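Local coordinates for protein group 1 truncated hemoglobin (Tetrahymena pyriformis, PDB 3AQ9) that binds heme and probably carries oxygen as a monomeric group I truncated hemoglobin, a family of small globins with a 2/2 helical fold, at residues Asp44-Thr47 and Lys48-Asp52; Lys67-Thr70 and Glu71-Gly75; Gly12-Asn15 and Ala16-Ala20; Phe83-Ile86 and Ile87-Ala91. The protein carries 1 engineered substitution. All coordinates share one frame; numbering follows the deposited sequence.

Overall arrangement
All four contacts are local, between residues close in sequence, and three of them touch the heme. Contact 1, on helix 43-57, is partly buried and polar on the distal side, where it meets the iron-bound water. Contact 2, on and just after the short, weakly bonded helix 69-72, supplies the proximal histidine and a capped helix start. Contact 4, on helix 80-96, is the buried one, with apolar side chains against the porphyrin. Contact 3 opens helix 13-28 at the surface, with a salt bridge, and does not reach the heme. It touches contact 1 through Met-17 and Thr-51. The centres of contacts 2 and 3 are about 25 Å apart.

Contact 1 (Asp44-Thr47 and Lys48-Asp52); sequences DHQT and KQETD. Engineered in segment 48-52: Glu-50 (natural residue Gln). With HEM (protoporphyrin IX containing Fe), chain C.
Gln-46 reaches Glu-50 one turn further along helix 43-57, on the distal side of the heme. CB of Gln-46 starts pointing away from residues 48-52, with CG anti to the backbone N (chi1 179°). A bend at chi2 then brings the chain back. CG and CD pass near Glu-50 OE1, and CD also comes up to the heme meso carbon CHA. OE1 of Gln-46 lies 3.7 Å from that same CHA. At the tip, NE2 donates to Glu-50 OE1 at 2.8 Å, and it also sits 3.3 Å from heme C4D. The amide and carboxylate planes are 89° apart. Glu-50 is engineered; the natural residue is Gln. The place of its OE1 is less certain. Water 1, bound to the iron at 2.2 Å, donates to this OE1 at 3.1 Å. Tyr-25 OH of helix 13-28 makes a weak bond to Gln-46 NE2.

On another side of the helix, Gln-49 CG lies over one face of the His-45 ring, 4.0 Å from its centroid, a CH-pi contact. Thr-47 O accepts from both N and OG1 of Thr-51, from opposite faces of its plane. Lys-48 NZ forms a salt bridge with Asp-52 OD1. If Glu-50 OE1 is placed correctly, the engineered carboxylate would accept from both the Gln-46 amide and the iron-bound water, and its charge could polarise that water.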
# COMPACT_ATOMS: atom_id res chain seq x y z
N ASP A 44 -7.83 11.74 -2.81
CA ASP A 44 -8.67 11.50 -1.62
C ASP A 44 -9.35 10.13 -1.74
O ASP A 44 -9.34 9.31 -0.77
CB ASP A 44 -9.70 12.59 -1.48
CG ASP A 44 -9.06 13.92 -1.02
OD1 ASP A 44 -7.89 13.91 -0.46
OD2 ASP A 44 -9.72 14.96 -1.22
N HIS A 45 -9.93 9.87 -2.91
CA HIS A 45 -10.52 8.59 -3.14
C HIS A 45 -9.55 7.44 -2.98
O HIS A 45 -9.83 6.35 -2.40
CB HIS A 45 -11.15 8.49 -4.56
CG HIS A 45 -12.09 7.33 -4.67
ND1 HIS A 45 -11.83 6.22 -5.44
CD2 HIS A 45 -13.24 7.06 -3.99
CE1 HIS A 45 -12.82 5.36 -5.31
NE2 HIS A 45 -13.68 5.83 -4.43
N GLN A 46 -8.40 7.55 -3.65
CA GLN A 46 -7.39 6.52 -3.60
C GLN A 46 -6.89 6.28 -2.16
O GLN A 46 -6.70 5.12 -1.71
CB GLN A 46 -6.21 6.94 -4.51
CG GLN A 46 -5.05 5.89 -4.51
CD GLN A 46 -5.51 4.57 -5.15
OE1 GLN A 46 -6.49 4.58 -5.91
NE2 GLN A 46 -4.81 3.49 -4.82
N THR A 47 -6.70 7.38 -1.43
CA THR A 47 -6.25 7.18 -0.05
C THR A 47 -7.32 6.38 0.76
O THR A 47 -7.00 5.48 1.56
CB THR A 47 -6.00 8.60 0.62
OG1 THR A 47 -4.87 9.16 -0.06
CG2 THR A 47 -5.61 8.43 2.10
N LYS A 48 -8.58 6.69 0.53
CA LYS A 48 -9.60 5.96 1.26
C LYS A 48 -9.68 4.47 0.86
O LYS A 48 -9.68 3.55 1.72
CB LYS A 48 -10.95 6.54 0.93
CG LYS A 48 -12.06 5.95 1.86
CD LYS A 48 -12.97 5.01 1.02
CE LYS A 48 -14.36 5.02 1.77
NZ LYS A 48 -14.29 3.83 2.71
N GLN A 49 -9.67 4.19 -0.44
CA GLN A 49 -9.70 2.79 -0.87
C GLN A 49 -8.51 2.03 -0.37
O GLN A 49 -8.57 0.86 0.05
CB GLN A 49 -9.68 2.73 -2.44
CG GLN A 49 -10.98 3.25 -3.01
CD GLN A 49 -12.17 2.41 -2.47
OE1 GLN A 49 -12.24 1.23 -2.71
NE2 GLN A 49 -13.04 2.99 -1.82
N GLU A 50 -7.33 2.60 -0.54
CA GLU A 50 -6.11 1.91 -0.12
C GLU A 50 -6.00 1.74 1.39
O GLU A 50 -5.52 0.71 1.90
CB GLU A 50 -4.92 2.68 -0.73
CG GLU A 50 -3.64 1.99 -0.57
CD GLU A 50 -2.78 2.13 -1.88
OE1 GLU A 50 -3.01 3.10 -2.77
OE2 GLU A 50 -1.73 1.56 -1.79
N THR A 51 -6.45 2.73 2.13
CA THR A 51 -6.53 2.54 3.61
C THR A 51 -7.49 1.34 3.88
O THR A 51 -7.15 0.45 4.68
CB THR A 51 -7.07 3.76 4.31
OG1 THR A 51 -6.18 4.90 4.05
CG2 THR A 51 -7.14 3.55 5.86
N ASP A 52 -8.65 1.31 3.22
CA ASP A 52 -9.56 0.14 3.50
C ASP A 52 -8.87 -1.15 3.07
O ASP A 52 -9.03 -2.19 3.73
CB ASP A 52 -10.84 0.24 2.65
CG ASP A 52 -11.79 1.37 3.13
OD1 ASP A 52 -12.73 1.73 2.38
OD2 ASP A 52 -11.67 1.86 4.29
CHA HEM C . -5.59 1.50 -7.78
CHB HEM C . -0.97 2.46 -9.17
CHC HEM C . 0.59 -1.23 -6.49
CHD HEM C . -3.70 -1.10 -4.11
C1A HEM C . -4.47 2.06 -8.39
C2A HEM C . -4.49 3.15 -9.38
C3A HEM C . -3.24 3.42 -9.71
C4A HEM C . -2.36 2.50 -9.02
CMA HEM C . -2.65 4.47 -10.66
CAA HEM C . -5.80 3.94 -9.78
CBA HEM C . -6.35 4.14 -11.20
CGA HEM C . -7.38 5.37 -10.83
O1A HEM C . -8.49 5.07 -10.25
O2A HEM C . -6.99 6.59 -10.70
C1B HEM C . -0.18 1.43 -8.59
C2B HEM C . 1.21 1.25 -8.99
C3B HEM C . 1.61 0.16 -8.32
C4B HEM C . 0.50 -0.22 -7.49
CMB HEM C . 2.02 2.06 -10.00
CAB HEM C . 3.00 -0.48 -8.44
CBB HEM C . 2.93 -1.80 -8.56
C1C HEM C . -0.43 -1.46 -5.55
C2C HEM C . -0.29 -2.28 -4.37
C3C HEM C . -1.47 -2.19 -3.74
C4C HEM C . -2.36 -1.35 -4.47
CMC HEM C . 1.05 -3.03 -3.97
CAC HEM C . -1.92 -2.82 -2.37
CBC HEM C . -1.22 -3.81 -1.81
C1D HEM C . -4.58 -0.39 -4.94
C2D HEM C . -5.95 -0.19 -4.57
C3D HEM C . -6.50 0.56 -5.68
C4D HEM C . -5.42 0.74 -6.59
CMD HEM C . -6.75 -0.65 -3.35
CAD HEM C . -7.92 1.06 -5.80
CBD HEM C . -8.86 0.10 -6.40
CGD HEM C . -10.28 0.71 -6.32
O1D HEM C . -11.25 -0.04 -6.45
O2D HEM C . -10.40 2.00 -6.42
NA HEM C . -3.14 1.72 -8.23
NB HEM C . -0.73 0.53 -7.66
NC HEM C . -1.68 -0.92 -5.61
ND HEM C . -4.19 0.22 -6.16
FE HEM C . -2.44 0.37 -6.95
O HOH W 1 -1.96 1.95 -5.49

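Contact 2 (Lys67-Thr70 and Glu71-Gly75); sequences KNMT and EAHKG. With HEM (protoporphyrin IX containing Fe), chain C.
Met-69 O accepts from His-73 ND1 at 2.9 Å, in the carbonyl plane and on a lone pair. The oxygen also lies in the plane of the imidazole, so the bond fixes the rotation of the ring. NE2 of the same ring binds the heme iron at 2.1 Å. His-73 is the proximal ligand, and water 1 holds the opposite position on the metal. The peptide N of His-73 makes a longer bond to Thr-70 O, from above the carbonyl plane.

Asn-68 stands at the N-cap of helix 69-72 and forms a capping box with Glu-71. Its OD1 accepts from Glu-71 N at 2.8 Å and, weakly, from Thr-70 N. In return Glu-71 OE1 accepts from Asn-68 N at 2.9 Å, on its anti side and somewhat out of the carboxylate plane. The amide and carboxylate lie stacked, their planes 12° apart. With chi1 at 71°, Asn-68 CG sits between its own backbone N and carbonyl carbon, which turns OD1 back to the first turn. Asn-68 O takes Ala-72 N.

Lys-67 N donates to heme O1D at 2.8 Å, so one propionate is held by backbone. Thr-70 OG1 is bonded to Asp-117 O. Met-69 SD lies at the edge of the His-73 ring and 3.6 Å from heme CHD, and its CE rests near heme CMD. With Met-69 replaced by a serine, the ring edge and heme CHD would probably lose their sulfur contact. CB of Ala-72 covers one ring face of His-73, towards the rim, and also touches heme CBD at 3.8 Å.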
# COMPACT_ATOMS: atom_id res chain seq x y z
N LYS A 67 -12.04 -2.69 -6.23
CA LYS A 67 -11.62 -3.63 -7.19
C LYS A 67 -10.59 -4.65 -6.72
O LYS A 67 -9.86 -4.33 -5.84
CB LYS A 67 -10.92 -2.85 -8.34
CG LYS A 67 -12.08 -2.09 -9.19
CD LYS A 67 -11.35 -1.17 -10.20
CE LYS A 67 -12.41 -0.16 -10.85
NZ LYS A 67 -11.71 0.39 -12.05
N ASN A 68 -10.57 -5.81 -7.34
CA ASN A 68 -9.46 -6.73 -6.98
C ASN A 68 -8.12 -6.15 -7.59
O ASN A 68 -8.13 -5.16 -8.39
CB ASN A 68 -9.79 -8.17 -7.47
CG ASN A 68 -9.72 -8.37 -8.97
OD1 ASN A 68 -8.79 -7.99 -9.66
ND2 ASN A 68 -10.68 -9.08 -9.48
N MET A 69 -6.98 -6.76 -7.27
CA MET A 69 -5.74 -6.10 -7.66
C MET A 69 -5.46 -6.29 -9.16
O MET A 69 -4.64 -5.53 -9.68
CB MET A 69 -4.59 -6.66 -6.79
CG MET A 69 -4.78 -6.28 -5.30
SD MET A 69 -4.60 -4.45 -5.16
CE MET A 69 -6.30 -3.94 -5.02
N THR A 70 -6.13 -7.22 -9.85
CA THR A 70 -5.93 -7.31 -11.28
C THR A 70 -6.74 -6.16 -11.93
O THR A 70 -6.22 -5.44 -12.79
CB THR A 70 -6.40 -8.65 -11.85
OG1 THR A 70 -5.53 -9.65 -11.21
CG2 THR A 70 -6.28 -8.70 -13.37
N GLU A 71 -8.03 -6.09 -11.54
CA GLU A 71 -8.92 -5.06 -12.15
C GLU A 71 -8.35 -3.69 -11.82
O GLU A 71 -8.49 -2.74 -12.68
CB GLU A 71 -10.30 -5.13 -11.44
CG GLU A 71 -11.06 -6.43 -11.80
CD GLU A 71 -12.37 -6.69 -10.76
OE1 GLU A 71 -12.45 -6.21 -9.53
OE2 GLU A 71 -13.32 -7.40 -11.25
N ALA A 72 -7.88 -3.49 -10.58
CA ALA A 72 -7.41 -2.12 -10.13
C ALA A 72 -6.26 -1.61 -11.05
O ALA A 72 -6.21 -0.41 -11.34
CB ALA A 72 -6.94 -2.15 -8.75
N HIS A 73 -5.45 -2.52 -11.57
CA HIS A 73 -4.25 -2.12 -12.33
C HIS A 73 -4.34 -2.55 -13.79
O HIS A 73 -3.30 -2.62 -14.49
CB HIS A 73 -2.97 -2.63 -11.64
CG HIS A 73 -2.91 -2.17 -10.20
ND1 HIS A 73 -3.35 -3.00 -9.17
CD2 HIS A 73 -2.64 -0.97 -9.65
CE1 HIS A 73 -3.28 -2.31 -8.01
NE2 HIS A 73 -2.72 -1.16 -8.30
N LYS A 74 -5.55 -2.81 -14.24
CA LYS A 74 -5.78 -3.34 -15.58
C LYS A 74 -5.34 -2.26 -16.59
O LYS A 74 -5.62 -1.05 -16.37
CB LYS A 74 -7.29 -3.67 -15.75
CG LYS A 74 -7.53 -4.45 -17.03
CD LYS A 74 -8.91 -5.07 -17.20
CE LYS A 74 -8.71 -6.63 -17.51
NZ LYS A 74 -9.88 -7.11 -18.33
N GLY A 75 -4.66 -2.65 -17.66
CA GLY A 75 -4.26 -1.70 -18.67
C GLY A 75 -2.97 -0.94 -18.35
O GLY A 75 -2.45 -0.28 -19.28
CHA HEM C . -5.59 1.50 -7.78
CHB HEM C . -0.97 2.46 -9.17
CHC HEM C . 0.59 -1.23 -6.49
CHD HEM C . -3.70 -1.10 -4.11
C1A HEM C . -4.47 2.06 -8.39
C2A HEM C . -4.49 3.15 -9.38
C3A HEM C . -3.24 3.42 -9.71
C4A HEM C . -2.36 2.50 -9.02
CMA HEM C . -2.65 4.47 -10.66
CAA HEM C . -5.80 3.94 -9.78
CBA HEM C . -6.35 4.14 -11.20
CGA HEM C . -7.38 5.37 -10.83
O1A HEM C . -8.49 5.07 -10.25
O2A HEM C . -6.99 6.59 -10.70
C1B HEM C . -0.18 1.43 -8.59
C2B HEM C . 1.21 1.25 -8.99
C3B HEM C . 1.61 0.16 -8.32
C4B HEM C . 0.50 -0.22 -7.49
CMB HEM C . 2.02 2.06 -10.00
CAB HEM C . 3.00 -0.48 -8.44
CBB HEM C . 2.93 -1.80 -8.56
C1C HEM C . -0.43 -1.46 -5.55
C2C HEM C . -0.29 -2.28 -4.37
C3C HEM C . -1.47 -2.19 -3.74
C4C HEM C . -2.36 -1.35 -4.47
CMC HEM C . 1.05 -3.03 -3.97
CAC HEM C . -1.92 -2.82 -2.37
CBC HEM C . -1.22 -3.81 -1.81
C1D HEM C . -4.58 -0.39 -4.94
C2D HEM C . -5.95 -0.19 -4.57
C3D HEM C . -6.50 0.56 -5.68
C4D HEM C . -5.42 0.74 -6.59
CMD HEM C . -6.75 -0.65 -3.35
CAD HEM C . -7.92 1.06 -5.80
CBD HEM C . -8.86 0.10 -6.40
CGD HEM C . -10.28 0.71 -6.32
O1D HEM C . -11.25 -0.04 -6.45
O2D HEM C . -10.40 2.00 -6.42
NA HEM C . -3.14 1.72 -8.23
NB HEM C . -0.73 0.53 -7.66
NC HEM C . -1.68 -0.92 -5.61
ND HEM C . -4.19 0.22 -6.16
FE HEM C . -2.44 0.37 -6.95
O HOH W 1 -1.96 1.95 -5.49

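Contact 3 (Gly12-Asn15 and Ala16-Ala20); sequences GGEN and AMKAA
Lys-18 N donates to Glu-14 O at 2.9 Å, and Met-17 N donates to Gly-13 O at the same length. These are the first i to i+4 backbone bonds of helix 13-28. Here a Schellman motif at Gly-12 ends helix 7-11, and the chain turns straight into the next helix of the globin fold. Ala-19 N to Asn-15 O is longer, at 3.2 Å.

At the surface, the side chains of Glu-14 and Lys-18 add a salt bridge between residues one turn apart. The OE2 of Glu-14 is 3.3 Å from Lys-18 NZ, a weak hydrogen bond as well as an ion pair. The two side chains lie side by side and point the same way. Glu-14 is extended, with CG anti to the backbone N (chi1 -176°), and this sends the carboxylate outward from the helix, alongside the lysine chain. Lys-18 is also extended beyond CG. Its CE lies 3.9 Å from Glu-14 CG, so the aliphatic parts of the two chains also touch.

Further out, Met-17 leaves this turn and packs on Tyr-8 and Leu-11 of helix 7-11 and on Leu-54 of helix 43-57. Gly-12 has positive phi (117°), and a side chain there would collide with Ala-16. Ala-16 CB fits against the glycine backbone instead, 3.6 Å from Gly-12 C and 3.5 Å from Gly-13 O.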
# COMPACT_ATOMS: atom_id res chain seq x y z
N GLY A 12 -0.21 -0.22 15.12
CA GLY A 12 -0.89 0.87 15.85
C GLY A 12 -2.35 1.04 15.49
O GLY A 12 -2.97 2.02 15.90
N GLY A 13 -2.92 0.10 14.72
CA GLY A 13 -4.35 0.19 14.51
C GLY A 13 -4.82 1.32 13.56
O GLY A 13 -4.04 1.79 12.70
N GLU A 14 -6.06 1.76 13.78
CA GLU A 14 -6.69 2.67 12.85
C GLU A 14 -5.89 3.97 12.72
O GLU A 14 -5.68 4.44 11.59
CB GLU A 14 -8.08 2.98 13.32
CG GLU A 14 -8.81 3.86 12.34
CD GLU A 14 -10.20 4.23 12.88
OE1 GLU A 14 -10.44 4.11 14.06
OE2 GLU A 14 -11.05 4.73 12.13
N ASN A 15 -5.51 4.57 13.87
CA ASN A 15 -4.85 5.90 13.77
C ASN A 15 -3.53 5.78 13.07
O ASN A 15 -3.10 6.71 12.36
CB ASN A 15 -4.62 6.42 15.12
CG ASN A 15 -5.94 6.78 15.85
OD1 ASN A 15 -7.01 6.71 15.23
ND2 ASN A 15 -5.88 7.00 17.12
N ALA A 16 -2.87 4.60 13.21
CA ALA A 16 -1.58 4.41 12.49
C ALA A 16 -1.84 4.22 10.99
O ALA A 16 -1.08 4.78 10.19
CB ALA A 16 -0.81 3.14 13.01
N MET A 17 -2.86 3.49 10.60
CA MET A 17 -3.10 3.27 9.19
C MET A 17 -3.48 4.63 8.54
O MET A 17 -3.09 4.87 7.37
CB MET A 17 -4.24 2.28 8.96
CG MET A 17 -4.28 2.01 7.51
SD MET A 17 -2.81 1.00 6.86
CE MET A 17 -2.63 0.04 8.55
N LYS A 18 -4.31 5.40 9.20
CA LYS A 18 -4.73 6.69 8.65
C LYS A 18 -3.57 7.64 8.44
O LYS A 18 -3.64 8.55 7.57
CB LYS A 18 -5.82 7.35 9.52
CG LYS A 18 -7.12 6.51 9.28
CD LYS A 18 -8.18 7.32 10.04
CE LYS A 18 -9.51 6.64 9.72
NZ LYS A 18 -10.52 7.50 10.38
N ALA A 19 -2.55 7.56 9.30
CA ALA A 19 -1.32 8.37 9.11
C ALA A 19 -0.39 7.71 8.04
O ALA A 19 0.24 8.40 7.24
CB ALA A 19 -0.58 8.52 10.46
N ALA A 20 -0.34 6.39 7.98
CA ALA A 20 0.62 5.73 7.08
C ALA A 20 0.26 5.94 5.59
O ALA A 20 1.13 6.18 4.77
CB ALA A 20 0.60 4.24 7.40

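Contact 4 (Phe83-Ile86 and Ile87-Ala91); sequences FDAI and IENLA. With HEM (protoporphyrin IX containing Fe), chain C.
Phe-83 CE2 meets Ile-87 CG1 at 3.5 Å, one turn along helix 80-96 and beside the heme. The ring leans obliquely on the isoleucine. Its CE1 touches the heme methyl CMC at 3.6 Å, and its CB comes near the vinyl carbon CBB. CG is anti to the backbone N (chi1 -169°), which lays the ring between Ile-87 and the porphyrin edge. If an alanine took the place of Phe-83, a gap would probably open here, leaving Ile-87 CG1 and heme CMC without their aromatic neighbour. Ile-86 reaches the cofactor too. Its CG1 lies 3.3 Å from heme CAB, and its CG2 is near CMC.

Regular helical bonds set these side chains in place, among them Ile-87 N to Phe-83 O at 3.0 Å. Ala-85 O accepts from Asn-89 N and, weakly, from Asn-89 ND2; Asp-31 OD2 is the stronger partner of that amide. Salt bridges tie Asp-84 to Arg-115 and Glu-88 to Arg-33. Ile-86 packs on Phe-24 and Val-28 of helix 13-28. Ile-87 and Leu-90 rest on Ile-111 of helix 101-112, while Phe-83 touches Met-118 of helix 115-118.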
# COMPACT_ATOMS: atom_id res chain seq x y z
N PHE A 83 6.49 -2.38 -8.63
CA PHE A 83 6.01 -2.97 -7.37
C PHE A 83 7.10 -2.87 -6.34
O PHE A 83 6.81 -2.59 -5.17
CB PHE A 83 5.66 -4.47 -7.62
CG PHE A 83 4.91 -5.11 -6.44
CD1 PHE A 83 3.54 -5.18 -6.49
CD2 PHE A 83 5.64 -5.71 -5.40
CE1 PHE A 83 2.79 -5.78 -5.48
CE2 PHE A 83 4.94 -6.34 -4.33
CZ PHE A 83 3.50 -6.35 -4.38
N ASP A 84 8.37 -3.10 -6.70
CA ASP A 84 9.43 -2.87 -5.70
C ASP A 84 9.46 -1.45 -5.11
O ASP A 84 9.65 -1.23 -3.93
CB ASP A 84 10.82 -3.06 -6.35
CG ASP A 84 11.15 -4.55 -6.60
OD1 ASP A 84 12.17 -4.80 -7.25
OD2 ASP A 84 10.39 -5.45 -6.13
N ALA A 85 9.16 -0.46 -5.95
CA ALA A 85 9.15 0.91 -5.45
C ALA A 85 8.01 1.10 -4.45
O ALA A 85 8.17 1.79 -3.45
CB ALA A 85 8.95 1.92 -6.68
N ILE A 86 6.85 0.53 -4.77
CA ILE A 86 5.73 0.64 -3.79
C ILE A 86 6.15 -0.01 -2.47
O ILE A 86 5.92 0.58 -1.40
CB ILE A 86 4.42 -0.02 -4.34
CG1 ILE A 86 3.94 0.78 -5.55
CG2 ILE A 86 3.37 -0.27 -3.15
CD1 ILE A 86 3.63 2.21 -5.31
N ILE A 87 6.66 -1.23 -2.49
CA ILE A 87 7.06 -1.87 -1.20
C ILE A 87 8.13 -1.08 -0.48
O ILE A 87 8.01 -0.86 0.77
CB ILE A 87 7.64 -3.28 -1.46
CG1 ILE A 87 6.55 -4.16 -2.05
CG2 ILE A 87 8.28 -3.88 -0.17
CD1 ILE A 87 5.37 -4.59 -1.03
N GLU A 88 9.13 -0.57 -1.23
CA GLU A 88 10.16 0.23 -0.55
C GLU A 88 9.56 1.49 0.14
O GLU A 88 9.98 1.85 1.26
CB GLU A 88 11.22 0.78 -1.49
CG GLU A 88 12.04 -0.48 -2.01
CD GLU A 88 12.96 -0.10 -3.17
OE1 GLU A 88 13.11 1.07 -3.51
OE2 GLU A 88 13.54 -1.07 -3.72
N ASN A 89 8.66 2.14 -0.59
CA ASN A 89 8.03 3.35 0.01
C ASN A 89 7.13 3.01 1.18
O ASN A 89 7.09 3.79 2.16
CB ASN A 89 7.23 4.15 -1.03
CG ASN A 89 8.19 4.92 -1.96
OD1 ASN A 89 8.92 5.77 -1.50
ND2 ASN A 89 8.16 4.64 -3.24
N LEU A 90 6.41 1.90 1.10
CA LEU A 90 5.56 1.51 2.29
C LEU A 90 6.49 1.17 3.46
O LEU A 90 6.27 1.59 4.58
CB LEU A 90 4.70 0.28 1.92
CG LEU A 90 3.79 -0.03 3.14
CD1 LEU A 90 2.89 1.18 3.41
CD2 LEU A 90 2.88 -1.13 2.76
N ALA A 91 7.56 0.41 3.20
CA ALA A 91 8.48 0.08 4.31
C ALA A 91 9.08 1.32 4.92
O ALA A 91 9.14 1.40 6.16
CB ALA A 91 9.60 -0.90 3.82
CHA HEM C . -5.59 1.50 -7.78
CHB HEM C . -0.97 2.46 -9.17
CHC HEM C . 0.59 -1.23 -6.49
CHD HEM C . -3.70 -1.10 -4.11
C1A HEM C . -4.47 2.06 -8.39
C2A HEM C . -4.49 3.15 -9.38
C3A HEM C . -3.24 3.42 -9.71
C4A HEM C . -2.36 2.50 -9.02
CMA HEM C . -2.65 4.47 -10.66
CAA HEM C . -5.80 3.94 -9.78
CBA HEM C . -6.35 4.14 -11.20
CGA HEM C . -7.38 5.37 -10.83
O1A HEM C . -8.49 5.07 -10.25
O2A HEM C . -6.99 6.59 -10.70
C1B HEM C . -0.18 1.43 -8.59
C2B HEM C . 1.21 1.25 -8.99
C3B HEM C . 1.61 0.16 -8.32
C4B HEM C . 0.50 -0.22 -7.49
CMB HEM C . 2.02 2.06 -10.00
CAB HEM C . 3.00 -0.48 -8.44
CBB HEM C . 2.93 -1.80 -8.56
C1C HEM C . -0.43 -1.46 -5.55
C2C HEM C . -0.29 -2.28 -4.37
C3C HEM C . -1.47 -2.19 -3.74
C4C HEM C . -2.36 -1.35 -4.47
CMC HEM C . 1.05 -3.03 -3.97
CAC HEM C . -1.92 -2.82 -2.37
CBC HEM C . -1.22 -3.81 -1.81
C1D HEM C . -4.58 -0.39 -4.94
C2D HEM C . -5.95 -0.19 -4.57
C3D HEM C . -6.50 0.56 -5.68
C4D HEM C . -5.42 0.74 -6.59
CMD HEM C . -6.75 -0.65 -3.35
CAD HEM C . -7.92 1.06 -5.80
CBD HEM C . -8.86 0.10 -6.40
CGD HEM C . -10.28 0.71 -6.32
O1D HEM C . -11.25 -0.04 -6.45
O2D HEM C . -10.40 2.00 -6.42
NA HEM C . -3.14 1.72 -8.23
NB HEM C . -0.73 0.53 -7.66
NC HEM C . -1.68 -0.92 -5.61
ND HEM C . -4.19 0.22 -6.16
FE HEM C . -2.44 0.37 -6.95
O HOH W 1 -1.96 1.95 -5.49